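Local coordinates for protein NANS (YJHS), A 9-O-acetyl N-acetylneuraminic acid esterase (Escherichia coli O157:H7 EDL933, PDB 3PT5) that probably hydrolyses the 9-O-acetyl group of 9-O-acetyl-N-acetylneuraminate, allowing the bacterium to grow on this host sialic acid, at residues Met210-Arg215 against Asp230-Phe234; Ala34-Gly38 against Trp304-Arg309; Gly133-Ala138 against Phe193-Asp199. Where two conformers were deposited one is given. Residues are numbered along the deposited sequence.

Interaction 1 (Met210-Arg215 against Asp230-Phe234); sequences MVEAFR and DAPWF
Arg-215 NH2 donates a 2.9 Å hydrogen bond to Ala-231 O, and a water accepts from Arg-215 NE (3.2 Å) and Trp-233 NE1 (2.9 Å) and donates to Ala-231 O (2.8 Å). The arginine is extended (chi1 m, then t, t); its NH1 bonds Ala-263 O. Asp-230 OD1, 4.1 Å from Arg-215 NH1 but well out of the guanidinium plane, attracts by charge without an N-H pointing at it. Helix 210-215 faces loop 230-232, which becomes strand at Trp-233. CA atoms are 6.2 Å apart for Arg-215 and Asp-230, 8.4 Å for Val-211 and Trp-233. The edge of the Trp-233 indole (chi1 m) meets the face of Phe-214 (chi1 t), T-shaped: the centroids of their six-membered rings are 5.3 Å apart, planes at 90°. Val-211 CG2 lies over the indole's six-membered ring, 3.9 Å from its centroid (CH-pi), and Met-210 CE is 4.0 Å from Trp-233 CH2. In this helix-on-sheet packing of a beta-alpha-beta crossover, the buried indole rests on apolar side chains while water satisfies its NE1.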
ATOM      1  N   MET A 210      17.190  -1.010  -6.227  1.00 14.81           N
ATOM      2  CA  MET A 210      15.925  -1.650  -6.579  1.00 14.82           C
ATOM      3  C   MET A 210      15.063  -0.785  -7.490  1.00 14.71           C
ATOM      4  O   MET A 210      14.403  -1.274  -8.411  1.00 15.26           O
ATOM      5  CB  MET A 210      15.156  -2.038  -5.320  1.00 14.79           C
ATOM      6  CG  MET A 210      14.147  -3.087  -5.612  1.00 14.45           C
ATOM      7  SD  MET A 210      13.098  -3.580  -4.223  1.00 17.24           S
ATOM      8  CE  MET A 210      12.039  -2.146  -4.070  1.00 12.36           C
ATOM      9  N   VAL A 211      15.043   0.510  -7.214  1.00 14.78           N
ATOM     10  CA  VAL A 211      14.330   1.436  -8.092  1.00 14.15           C
ATOM     11  C   VAL A 211      14.961   1.438  -9.493  1.00 14.30           C
ATOM     12  O   VAL A 211      14.249   1.383 -10.475  1.00 14.26           O
ATOM     13  CB  VAL A 211      14.314   2.850  -7.536  1.00 13.69           C
ATOM     14  CG1 VAL A 211      13.672   3.776  -8.523  1.00 13.13           C
ATOM     15  CG2 VAL A 211      13.564   2.899  -6.210  1.00 14.29           C
ATOM     16  N   GLU A 212      16.286   1.473  -9.587  1.00 15.58           N
ATOM     17  CA  GLU A 212      16.906   1.409 -10.921  1.00 15.98           C
ATOM     18  C   GLU A 212      16.613   0.078 -11.642  1.00 15.89           C
ATOM     19  O   GLU A 212      16.401   0.066 -12.861  1.00 14.96           O
ATOM     20  CB  GLU A 212      18.422   1.629 -10.879  1.00 16.67           C
ATOM     21  CG  GLU A 212      18.926   2.888 -10.199  1.00 21.24           C
ATOM     22  CD  GLU A 212      20.432   2.855  -9.957  1.00 27.43           C
ATOM     23  OE1 GLU A 212      20.932   1.944  -9.249  1.00 30.61           O
ATOM     24  OE2 GLU A 212      21.134   3.766 -10.452  1.00 29.92           O
ATOM     25  N   ALA A 213      16.593  -1.026 -10.900  1.00 15.33           N
ATOM     26  CA  ALA A 213      16.279  -2.334 -11.491  1.00 16.03           C
ATOM     27  C   ALA A 213      14.838  -2.370 -11.998  1.00 15.93           C
ATOM     28  O   ALA A 213      14.558  -2.860 -13.094  1.00 17.38           O
ATOM     29  CB  ALA A 213      16.532  -3.471 -10.488  1.00 15.08           C
ATOM     30  N   PHE A 214      13.924  -1.839 -11.194  1.00 16.91           N
ATOM     31  CA  PHE A 214      12.523  -1.735 -11.560  1.00 16.79           C
ATOM     32  C   PHE A 214      12.374  -0.973 -12.895  1.00 17.00           C
ATOM     33  O   PHE A 214      11.651  -1.403 -13.801  1.00 18.12           O
ATOM     34  CB  PHE A 214      11.744  -1.041 -10.418  1.00 16.37           C
ATOM     35  CG  PHE A 214      10.252  -0.909 -10.671  1.00 15.72           C
ATOM     36  CD1 PHE A 214       9.381  -1.943 -10.342  1.00 14.90           C
ATOM     37  CD2 PHE A 214       9.711   0.286 -11.190  1.00 15.84           C
ATOM     38  CE1 PHE A 214       7.991  -1.827 -10.546  1.00 12.91           C
ATOM     39  CE2 PHE A 214       8.327   0.422 -11.404  1.00 15.38           C
ATOM     40  CZ  PHE A 214       7.451  -0.630 -11.077  1.00 15.04           C
ATOM     41  N   ARG A 215      13.056   0.157 -13.001  1.00 17.63           N
ATOM     42  CA  ARG A 215      12.969   1.015 -14.189  1.00 18.09           C
ATOM     43  C   ARG A 215      13.556   0.340 -15.431  1.00 19.39           C
ATOM     44  O   ARG A 215      12.959   0.429 -16.508  1.00 19.63           O
ATOM     45  CB  ARG A 215      13.600   2.377 -13.908  1.00 18.15           C
ATOM     46  CG  ARG A 215      12.768   3.170 -12.914  1.00 16.81           C
ATOM     47  CD  ARG A 215      13.419   4.477 -12.470  1.00 15.80           C
ATOM     48  NE  ARG A 215      12.447   5.260 -11.707  1.00 12.91           N
ATOM     49  CZ  ARG A 215      12.669   6.425 -11.085  1.00 14.25           C
ATOM     50  NH1 ARG A 215      13.856   7.030 -11.103  1.00 15.30           N
ATOM     51  NH2 ARG A 215      11.654   7.001 -10.430  1.00 13.66           N
ATOM     52  N   ASP A 230      11.235   6.910 -16.270  1.00 19.45           N
ATOM     53  CA  ASP A 230      11.499   6.956 -14.837  1.00 18.96           C
ATOM     54  C   ASP A 230      10.173   7.218 -14.114  1.00 17.67           C
ATOM     55  O   ASP A 230       9.969   8.294 -13.529  1.00 18.43           O
ATOM     56  CB  ASP A 230      12.479   8.084 -14.498  1.00 19.76           C
ATOM     57  CG  ASP A 230      13.912   7.772 -14.905  1.00 22.00           C
ATOM     58  OD1 ASP A 230      14.249   6.585 -15.158  1.00 24.49           O
ATOM     59  OD2 ASP A 230      14.707   8.736 -14.950  1.00 26.24           O
ATOM     60  N   ALA A 231       9.299   6.212 -14.117  1.00 16.76           N
ATOM     61  CA  ALA A 231       7.974   6.354 -13.517  1.00 14.97           C
ATOM     62  C   ALA A 231       8.156   6.794 -12.061  1.00 13.69           C
ATOM     63  O   ALA A 231       9.043   6.286 -11.378  1.00 13.30           O
ATOM     64  CB  ALA A 231       7.203   5.052 -13.612  1.00 15.44           C
ATOM     65  N   PRO A 232       7.339   7.761 -11.591  1.00 12.84           N
ATOM     66  CA  PRO A 232       7.468   8.244 -10.229  1.00 11.49           C
ATOM     67  C   PRO A 232       7.223   7.188  -9.139  1.00 10.90           C
ATOM     68  O   PRO A 232       6.313   6.349  -9.237  1.00 10.46           O
ATOM     69  CB  PRO A 232       6.393   9.334 -10.123  1.00 11.69           C
ATOM     70  CG  PRO A 232       5.386   8.990 -11.141  1.00 11.36           C
ATOM     71  CD  PRO A 232       6.155   8.327 -12.264  1.00 11.58           C
ATOM     72  N   TRP A 233       8.050   7.278  -8.121  1.00 10.43           N
ATOM     73  CA  TRP A 233       7.860   6.592  -6.849  1.00  9.86           C
ATOM     74  C   TRP A 233       7.449   7.652  -5.841  1.00  9.99           C
ATOM     75  O   TRP A 233       8.220   8.539  -5.511  1.00 10.84           O
ATOM     76  CB  TRP A 233       9.132   5.885  -6.382  1.00 11.68           C
ATOM     77  CG  TRP A 233       9.368   4.631  -7.140  1.00  9.95           C
ATOM     78  CD1 TRP A 233       9.435   4.516  -8.491  1.00 10.50           C
ATOM     79  CD2 TRP A 233       9.590   3.313  -6.605  1.00 12.87           C
ATOM     80  NE1 TRP A 233       9.677   3.208  -8.851  1.00 11.33           N
ATOM     81  CE2 TRP A 233       9.778   2.445  -7.709  1.00 13.09           C
ATOM     82  CE3 TRP A 233       9.637   2.783  -5.307  1.00 12.64           C
ATOM     83  CZ2 TRP A 233      10.000   1.060  -7.553  1.00 12.75           C
ATOM     84  CZ3 TRP A 233       9.875   1.406  -5.148  1.00 15.30           C
ATOM     85  CH2 TRP A 233      10.057   0.567  -6.264  1.00 13.37           C
ATOM     86  N   PHE A 234       6.225   7.527  -5.353  1.00  8.29           N
ATOM     87  CA  PHE A 234       5.695   8.374  -4.301  1.00  8.83           C
ATOM     88  C   PHE A 234       5.959   7.686  -2.981  1.00  9.00           C
ATOM     89  O   PHE A 234       5.361   6.653  -2.659  1.00  9.47           O
ATOM     90  CB  PHE A 234       4.211   8.610  -4.517  1.00  9.04           C
ATOM     91  CG  PHE A 234       3.914   9.240  -5.830  1.00 11.64           C
ATOM     92  CD1 PHE A 234       4.039  10.627  -5.999  1.00 10.34           C
ATOM     93  CD2 PHE A 234       3.571   8.446  -6.914  1.00  9.80           C
ATOM     94  CE1 PHE A 234       3.762  11.218  -7.249  1.00 10.40           C
ATOM     95  CE2 PHE A 234       3.301   9.018  -8.160  1.00 10.92           C
ATOM     96  CZ  PHE A 234       3.417  10.405  -8.331  1.00 10.91           C
TER
HETATM   97  O   HOH W   1       9.742   3.576 -11.761  1.00 15.80           O

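Interaction 2 (Ala34-Gly38 against Trp304-Arg309); sequences AYGEG and WTTALR
Two irregular loops meet here through the carboxylate of Glu-37, with CA separations of 7.1 Å for Glu-37 and Trp-304 and 7.2 Å for Tyr-35 and Thr-305. The buried Glu-37 side chain points across the gap in an extended form (chi1 m, chi2 t, chi3 near 0°). Its OE2 accepts from Thr-305 N at 2.9 Å and from Thr-305 OG1 at 2.7 Å; the p rotamer of Thr-305 sets its hydroxyl on the same side as its amide, so both donors converge on one oxygen. OE1 of Glu-37 forms a salt bridge with Arg-309 NH2 (2.8 Å, nearly linear), and Arg-309 NE adds a weak 3.5 Å bond to the same atom. In SGNH hydrolases the loop after the first strand typically carries the nucleophile and the loop before the last helix the catalytic histidine; the two segments lie in the loops at these positions, and Tyr-35 packs against Ser-30 and the ring of His-312, consistent with a place beside the active site. Arg-309 is curled, with chi1 to chi3 all m, so that its guanidinium folds back to Glu-37; NH2 also bonds Ser-296 O. A water donates to Glu-37 OE2 (2.7 Å) and Thr-306 O (2.6 Å) and accepts from Arg-309 NE (2.8 Å). The Tyr-35 ring (chi1 -90°, chi2 74°) brings CD2 to 3.9 Å from Thr-305 CB, while its hydroxyl bonds Gln-84 OE1.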
ATOM      1  N   ALA A  34      -3.003  -2.770   4.650  1.00  8.65           N
ATOM      2  CA  ALA A  34      -4.107  -2.711   5.560  1.00  9.11           C
ATOM      3  C   ALA A  34      -3.685  -3.058   6.987  1.00  9.41           C
ATOM      4  O   ALA A  34      -3.790  -4.194   7.418  1.00  9.17           O
ATOM      5  CB  ALA A  34      -5.217  -3.674   5.064  1.00  9.62           C
ATOM      6  N   TYR A  35      -3.188  -2.059   7.710  1.00  8.13           N
ATOM      7  CA  TYR A  35      -2.882  -2.191   9.123  1.00  7.85           C
ATOM      8  C   TYR A  35      -3.715  -1.247   9.985  1.00  8.17           C
ATOM      9  O   TYR A  35      -3.515  -1.179  11.164  1.00  9.22           O
ATOM     10  CB  TYR A  35      -1.396  -2.031   9.378  1.00  9.57           C
ATOM     11  CG  TYR A  35      -0.637  -3.351   9.310  1.00  7.03           C
ATOM     12  CD1 TYR A  35      -0.396  -3.968   8.078  1.00  7.12           C
ATOM     13  CD2 TYR A  35      -0.184  -3.996  10.470  1.00  6.85           C
ATOM     14  CE1 TYR A  35       0.316  -5.136   7.997  1.00  8.92           C
ATOM     15  CE2 TYR A  35       0.529  -5.186  10.393  1.00 10.33           C
ATOM     16  CZ  TYR A  35       0.764  -5.751   9.147  1.00 10.20           C
ATOM     17  OH  TYR A  35       1.492  -6.949   9.103  1.00 13.40           O
ATOM     18  N   GLY A  36      -4.694  -0.559   9.392  1.00  7.89           N
ATOM     19  CA  GLY A  36      -5.666   0.187  10.202  1.00  7.98           C
ATOM     20  C   GLY A  36      -6.567  -0.753  10.977  1.00  8.41           C
ATOM     21  O   GLY A  36      -7.194  -1.644  10.384  1.00  8.64           O
ATOM     22  N   GLU A  37      -6.632  -0.563  12.299  1.00  8.08           N
ATOM     23  CA  GLU A  37      -7.404  -1.484  13.167  1.00  7.93           C
ATOM     24  C   GLU A  37      -8.846  -1.066  13.441  1.00  8.48           C
ATOM     25  O   GLU A  37      -9.631  -1.876  13.958  1.00  8.29           O
ATOM     26  CB  GLU A  37      -6.655  -1.744  14.478  1.00  7.94           C
ATOM     27  CG  GLU A  37      -5.486  -2.675  14.312  1.00  6.96           C
ATOM     28  CD  GLU A  37      -4.643  -2.788  15.569  1.00  8.61           C
ATOM     29  OE1 GLU A  37      -4.911  -2.101  16.604  1.00 11.01           O
ATOM     30  OE2 GLU A  37      -3.713  -3.595  15.536  1.00 11.19           O
ATOM     31  N   GLY A  38      -9.216   0.183  13.132  1.00  7.70           N
ATOM     32  CA  GLY A  38     -10.585   0.603  13.275  1.00  9.04           C
ATOM     33  C   GLY A  38     -11.482  -0.048  12.221  1.00  9.72           C
ATOM     34  O   GLY A  38     -11.033  -0.413  11.132  1.00  8.81           O
ATOM     35  N   TRP A 304      -5.643  -8.005  17.672  1.00 12.69           N
ATOM     36  CA  TRP A 304      -4.952  -6.847  17.064  1.00 13.35           C
ATOM     37  C   TRP A 304      -3.776  -7.313  16.210  1.00 14.60           C
ATOM     38  O   TRP A 304      -3.478  -8.505  16.184  1.00 15.06           O
ATOM     39  CB  TRP A 304      -4.549  -5.805  18.110  1.00 13.60           C
ATOM     40  CG  TRP A 304      -3.518  -6.193  19.140  1.00 13.45           C
ATOM     41  CD1 TRP A 304      -2.463  -7.054  18.993  1.00 12.30           C
ATOM     42  CD2 TRP A 304      -3.395  -5.634  20.442  1.00 13.19           C
ATOM     43  NE1 TRP A 304      -1.704  -7.071  20.148  1.00 11.82           N
ATOM     44  CE2 TRP A 304      -2.262  -6.214  21.051  1.00 12.60           C
ATOM     45  CE3 TRP A 304      -4.140  -4.697  21.167  1.00 13.08           C
ATOM     46  CZ2 TRP A 304      -1.855  -5.876  22.343  1.00 13.86           C
ATOM     47  CZ3 TRP A 304      -3.747  -4.391  22.459  1.00 14.13           C
ATOM     48  CH2 TRP A 304      -2.631  -4.989  23.032  1.00 13.65           C
ATOM     49  N   THR A 305      -3.120  -6.386  15.517  1.00 14.38           N
ATOM     50  CA  THR A 305      -2.022  -6.742  14.657  1.00 15.97           C
ATOM     51  C   THR A 305      -0.811  -6.907  15.570  1.00 16.32           C
ATOM     52  O   THR A 305      -0.489  -8.036  15.979  1.00 18.02           O
ATOM     53  CB  THR A 305      -1.817  -5.713  13.514  1.00 16.20           C
ATOM     54  OG1 THR A 305      -1.658  -4.403  14.066  1.00 15.26           O
ATOM     55  CG2 THR A 305      -3.019  -5.751  12.573  1.00 15.51           C
ATOM     56  N   THR A 306      -0.250  -5.782  15.983  0.50 16.45           N
ATOM     57  CA  THR A 306       1.019  -5.719  16.668  0.50 17.21           C
ATOM     58  C   THR A 306       0.785  -5.137  18.080  0.50 17.07           C
ATOM     59  O   THR A 306      -0.059  -4.243  18.253  0.50 16.83           O
ATOM     60  CB  THR A 306       1.964  -4.848  15.795  0.50 16.99           C
ATOM     61  OG1 THR A 306       2.441  -5.618  14.666  0.50 17.22           O
ATOM     62  CG2 THR A 306       3.109  -4.278  16.595  0.50 18.64           C
ATOM     63  N   ALA A 307       1.498  -5.642  19.095  1.00 17.24           N
ATOM     64  CA  ALA A 307       1.382  -5.085  20.432  1.00 17.62           C
ATOM     65  C   ALA A 307       1.716  -3.588  20.506  1.00 18.24           C
ATOM     66  O   ALA A 307       1.100  -2.850  21.275  1.00 18.79           O
ATOM     67  CB  ALA A 307       2.214  -5.902  21.436  1.00 18.66           C
ATOM     68  N   LEU A 308       2.671  -3.136  19.687  1.00 17.19           N
ATOM     69  CA  LEU A 308       2.997  -1.710  19.550  1.00 16.74           C
ATOM     70  C   LEU A 308       1.930  -1.011  18.718  1.00 16.69           C
ATOM     71  O   LEU A 308       1.912  -1.154  17.500  1.00 18.91           O
ATOM     72  CB  LEU A 308       4.364  -1.542  18.861  1.00 17.80           C
ATOM     73  CG  LEU A 308       5.619  -1.822  19.698  1.00 20.69           C
ATOM     74  CD1 LEU A 308       6.885  -1.795  18.828  1.00 22.87           C
ATOM     75  CD2 LEU A 308       5.752  -0.837  20.870  1.00 22.09           C
ATOM     76  N   ARG A 309       1.051  -0.264  19.359  1.00 13.36           N
ATOM     77  CA  ARG A 309      -0.128   0.291  18.655  1.00 11.65           C
ATOM     78  C   ARG A 309       0.232   1.440  17.725  1.00 10.13           C
ATOM     79  O   ARG A 309      -0.297   1.529  16.614  1.00 10.52           O
ATOM     80  CB  ARG A 309      -1.207   0.751  19.652  1.00 11.87           C
ATOM     81  CG  ARG A 309      -1.500  -0.237  20.826  1.00 13.11           C
ATOM     82  CD  ARG A 309      -1.898  -1.644  20.339  1.00 11.04           C
ATOM     83  NE  ARG A 309      -3.149  -1.669  19.551  1.00 11.97           N
ATOM     84  CZ  ARG A 309      -4.375  -1.457  20.056  1.00 12.44           C
ATOM     85  NH1 ARG A 309      -4.529  -1.146  21.343  1.00 14.65           N
ATOM     86  NH2 ARG A 309      -5.445  -1.526  19.269  1.00 10.68           N
TER
HETATM   87  O   HOH W   2      -1.831  -2.576  17.221  1.00 14.71           O

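Interaction 3 (Gly133-Ala138 against Phe193-Asp199); sequences GSAFTA and FDLMTSD
In this SGNH-type alpha/beta fold, the loop following strand 122-130 meets the loop following strand 182-189, with CA atoms of Ala-135 and Asp-194 5.8 Å apart. Residues 193-196 have helical phi/psi angles, whereas 133-138 form an irregular bend. Phe-193 (chi1 -87°) presents a ring face to Gly-133 CA, a CH-pi contact 3.8 Å from the centroid; Gly-133 has positive phi (65°), and a CB there would lie a tight 3.3 Å from Phe-193 CE2. The CB atoms of Phe-193 and Ala-135 are 4.0 Å apart. Asp-194 (chi1 m) is the polar hub: OD2 accepts from Phe-136 N (2.9 Å, almost linear), OD1 from Thr-137 N (2.8 Å) and Thr-137 OG1 (2.6 Å). Its carboxylate thus holds two consecutive amides of the opposing loop, while Gln-190 NE2 also bonds OD2. Next, Thr-197 (chi1 p) donates from OG1 to Thr-137 OG1 at 2.7 Å, a hydrogen-bond chain continuing to Asp-194 OD1. The same Thr-197 OG1 accepts a weak 3.3 Å bond from Asp-199 N. Asp-199, whose carboxylate bonds Ser-202, finally closes over the threonine methyl: Thr-137 CG2 lies 3.5 Å from Asp-199 O and 3.7 Å from Asp-199 OD2.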
ATOM      1  N   GLY A 133       6.326  -6.268   7.881  1.00 10.54           N
ATOM      2  CA  GLY A 133       7.575  -6.742   8.469  1.00 12.80           C
ATOM      3  C   GLY A 133       8.617  -7.138   7.452  1.00 13.06           C
ATOM      4  O   GLY A 133       9.428  -8.046   7.696  1.00 15.66           O
ATOM      5  N   SER A 134       8.594  -6.468   6.314  1.00 11.46           N
ATOM      6  CA  SER A 134       9.572  -6.695   5.263  1.00 11.13           C
ATOM      7  C   SER A 134      10.653  -5.610   5.325  1.00 11.04           C
ATOM      8  O   SER A 134      10.447  -4.510   5.877  1.00 12.74           O
ATOM      9  CB  SER A 134       8.876  -6.771   3.891  1.00 10.26           C
ATOM     10  OG  SER A 134       8.227  -5.546   3.611  1.00 11.93           O
ATOM     11  N   ALA A 135      11.826  -5.923   4.780  1.00 11.47           N
ATOM     12  CA  ALA A 135      12.976  -5.030   4.928  1.00 10.55           C
ATOM     13  C   ALA A 135      14.047  -5.330   3.901  1.00 11.27           C
ATOM     14  O   ALA A 135      14.010  -6.370   3.288  1.00 11.08           O
ATOM     15  CB  ALA A 135      13.573  -5.172   6.323  1.00 11.21           C
ATOM     16  N   PHE A 136      15.005  -4.419   3.777  1.00 11.97           N
ATOM     17  CA  PHE A 136      16.188  -4.685   2.955  1.00 12.21           C
ATOM     18  C   PHE A 136      17.293  -5.368   3.719  1.00 12.70           C
ATOM     19  O   PHE A 136      18.115  -6.071   3.112  1.00 13.08           O
ATOM     20  CB  PHE A 136      16.732  -3.391   2.354  1.00 11.76           C
ATOM     21  CG  PHE A 136      15.878  -2.848   1.236  1.00 11.89           C
ATOM     22  CD1 PHE A 136      16.026  -3.306  -0.083  1.00 10.42           C
ATOM     23  CD2 PHE A 136      14.894  -1.896   1.503  1.00 12.09           C
ATOM     24  CE1 PHE A 136      15.227  -2.794  -1.107  1.00 11.96           C
ATOM     25  CE2 PHE A 136      14.073  -1.384   0.476  1.00 10.65           C
ATOM     26  CZ  PHE A 136      14.248  -1.835  -0.835  1.00 11.95           C
ATOM     27  N   THR A 137      17.323  -5.151   5.033  1.00 12.85           N
ATOM     28  CA  THR A 137      18.454  -5.622   5.852  1.00 14.43           C
ATOM     29  C   THR A 137      18.154  -6.795   6.794  1.00 14.54           C
ATOM     30  O   THR A 137      19.020  -7.214   7.586  1.00 16.35           O
ATOM     31  CB  THR A 137      19.158  -4.438   6.592  1.00 14.52           C
ATOM     32  OG1 THR A 137      18.315  -3.897   7.632  1.00 14.38           O
ATOM     33  CG2 THR A 137      19.535  -3.328   5.617  1.00 16.51           C
ATOM     34  N   ALA A 138      16.922  -7.308   6.728  1.00 15.42           N
ATOM     35  CA  ALA A 138      16.487  -8.429   7.554  1.00 15.08           C
ATOM     36  C   ALA A 138      15.264  -9.035   6.915  1.00 15.23           C
ATOM     37  O   ALA A 138      14.518  -8.351   6.204  1.00 15.48           O
ATOM     38  CB  ALA A 138      16.158  -7.959   8.950  1.00 14.76           C
ATOM     39  N   PHE A 193      11.253  -1.300   9.497  1.00  9.31           N
ATOM     40  CA  PHE A 193      12.083  -2.375  10.110  1.00 10.85           C
ATOM     41  C   PHE A 193      13.562  -2.117   9.911  1.00 10.86           C
ATOM     42  O   PHE A 193      14.388  -2.446  10.780  1.00 12.43           O
ATOM     43  CB  PHE A 193      11.685  -3.760   9.609  1.00 10.92           C
ATOM     44  CG  PHE A 193      10.576  -4.382  10.403  1.00 10.79           C
ATOM     45  CD1 PHE A 193       9.603  -3.590  11.014  1.00 12.34           C
ATOM     46  CD2 PHE A 193      10.505  -5.762  10.553  1.00 11.26           C
ATOM     47  CE1 PHE A 193       8.589  -4.158  11.750  1.00 15.07           C
ATOM     48  CE2 PHE A 193       9.489  -6.333  11.305  1.00 11.45           C
ATOM     49  CZ  PHE A 193       8.541  -5.544  11.902  1.00 12.53           C
ATOM     50  N   ASP A 194      13.901  -1.511   8.791  1.00 11.89           N
ATOM     51  CA  ASP A 194      15.313  -1.161   8.537  1.00 11.90           C
ATOM     52  C   ASP A 194      15.849  -0.105   9.515  1.00 12.34           C
ATOM     53  O   ASP A 194      17.052  -0.061   9.771  1.00 13.83           O
ATOM     54  CB  ASP A 194      15.537  -0.753   7.079  1.00 12.08           C
ATOM     55  CG  ASP A 194      15.483  -1.944   6.129  1.00 12.42           C
ATOM     56  OD1 ASP A 194      16.236  -2.931   6.344  1.00 14.49           O
ATOM     57  OD2 ASP A 194      14.706  -1.908   5.157  1.00 13.24           O
ATOM     58  N   LEU A 195      14.969   0.718  10.074  1.00 13.22           N
ATOM     59  CA  LEU A 195      15.370   1.692  11.089  1.00 12.95           C
ATOM     60  C   LEU A 195      15.986   1.046  12.314  1.00 13.23           C
ATOM     61  O   LEU A 195      16.754   1.678  13.037  1.00 14.30           O
ATOM     62  CB  LEU A 195      14.178   2.502  11.575  1.00 12.29           C
ATOM     63  CG  LEU A 195      13.434   3.376  10.586  1.00 12.53           C
ATOM     64  CD1 LEU A 195      12.150   3.893  11.249  1.00 11.05           C
ATOM     65  CD2 LEU A 195      14.307   4.516  10.168  1.00 11.92           C
ATOM     66  N   MET A 196      15.606  -0.200  12.575  1.00 12.50           N
ATOM     67  CA  MET A 196      15.987  -0.896  13.799  1.00 13.03           C
ATOM     68  C   MET A 196      17.305  -1.631  13.711  1.00 13.83           C
ATOM     69  O   MET A 196      17.864  -1.996  14.742  1.00 13.10           O
ATOM     70  CB  MET A 196      14.896  -1.903  14.179  1.00 13.02           C
ATOM     71  CG  MET A 196      13.602  -1.237  14.540  1.00 13.91           C
ATOM     72  SD  MET A 196      12.453  -2.420  15.244  1.00 18.15           S
ATOM     73  CE  MET A 196      11.718  -3.083  13.801  1.00 19.78           C
ATOM     74  N   THR A 197      17.764  -1.912  12.483  1.00 14.27           N
ATOM     75  CA  THR A 197      18.907  -2.825  12.323  1.00 15.08           C
ATOM     76  C   THR A 197      20.226  -2.060  12.422  1.00 16.83           C
ATOM     77  O   THR A 197      20.276  -0.839  12.214  1.00 16.68           O
ATOM     78  CB  THR A 197      18.875  -3.681  11.010  1.00 15.39           C
ATOM     79  OG1 THR A 197      19.257  -2.867   9.899  1.00 17.34           O
ATOM     80  CG2 THR A 197      17.504  -4.281  10.742  1.00 14.37           C
ATOM     81  N   SER A 198      21.290  -2.783  12.747  1.00 18.09           N
ATOM     82  CA  SER A 198      22.610  -2.152  12.855  1.00 19.93           C
ATOM     83  C   SER A 198      23.091  -1.751  11.453  1.00 20.71           C
ATOM     84  O   SER A 198      23.958  -0.879  11.307  1.00 21.60           O
ATOM     85  CB  SER A 198      23.615  -3.088  13.542  1.00 19.74           C
ATOM     86  OG  SER A 198      23.878  -4.215  12.734  1.00 23.66           O
ATOM     87  N   ASP A 199      22.502  -2.363  10.435  1.00 20.71           N
ATOM     88  CA  ASP A 199      22.839  -2.062   9.037  1.00 20.65           C
ATOM     89  C   ASP A 199      21.895  -1.050   8.343  1.00 19.93           C
ATOM     90  O   ASP A 199      21.782  -1.041   7.114  1.00 19.43           O
ATOM     91  CB  ASP A 199      22.914  -3.369   8.254  1.00 21.31           C
ATOM     92  CG  ASP A 199      23.648  -3.216   6.940  1.00 23.65           C
ATOM     93  OD1 ASP A 199      24.641  -2.449   6.878  1.00 26.16           O
ATOM     94  OD2 ASP A 199      23.204  -3.852   5.962  1.00 28.30           O
TER

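Interaction 2 joins residues near the chain's two ends, and interactions 3 and then 1 follow in series within the loop it closes. Segments 34-38, 133-138 and 193-199 follow parallel strands 20-28, 122-130 and 182-189 of the central sheet, so interactions 2 and 3 organise loops beyond the strand ends, where SGNH hydrolases generally form their active site. Their centres are 20 Å apart, nearest atoms about 5 Å. Interaction 1, 29 Å from interaction 2 between centres and on the opposite side of the chain's centre, lies 20 Å from interaction 3 and touches it through Met-210 SD and Phe-136 CE1 (3.9 Å), so helix 203-218 packs against both strand 233-236 and the loop after strand 122-130.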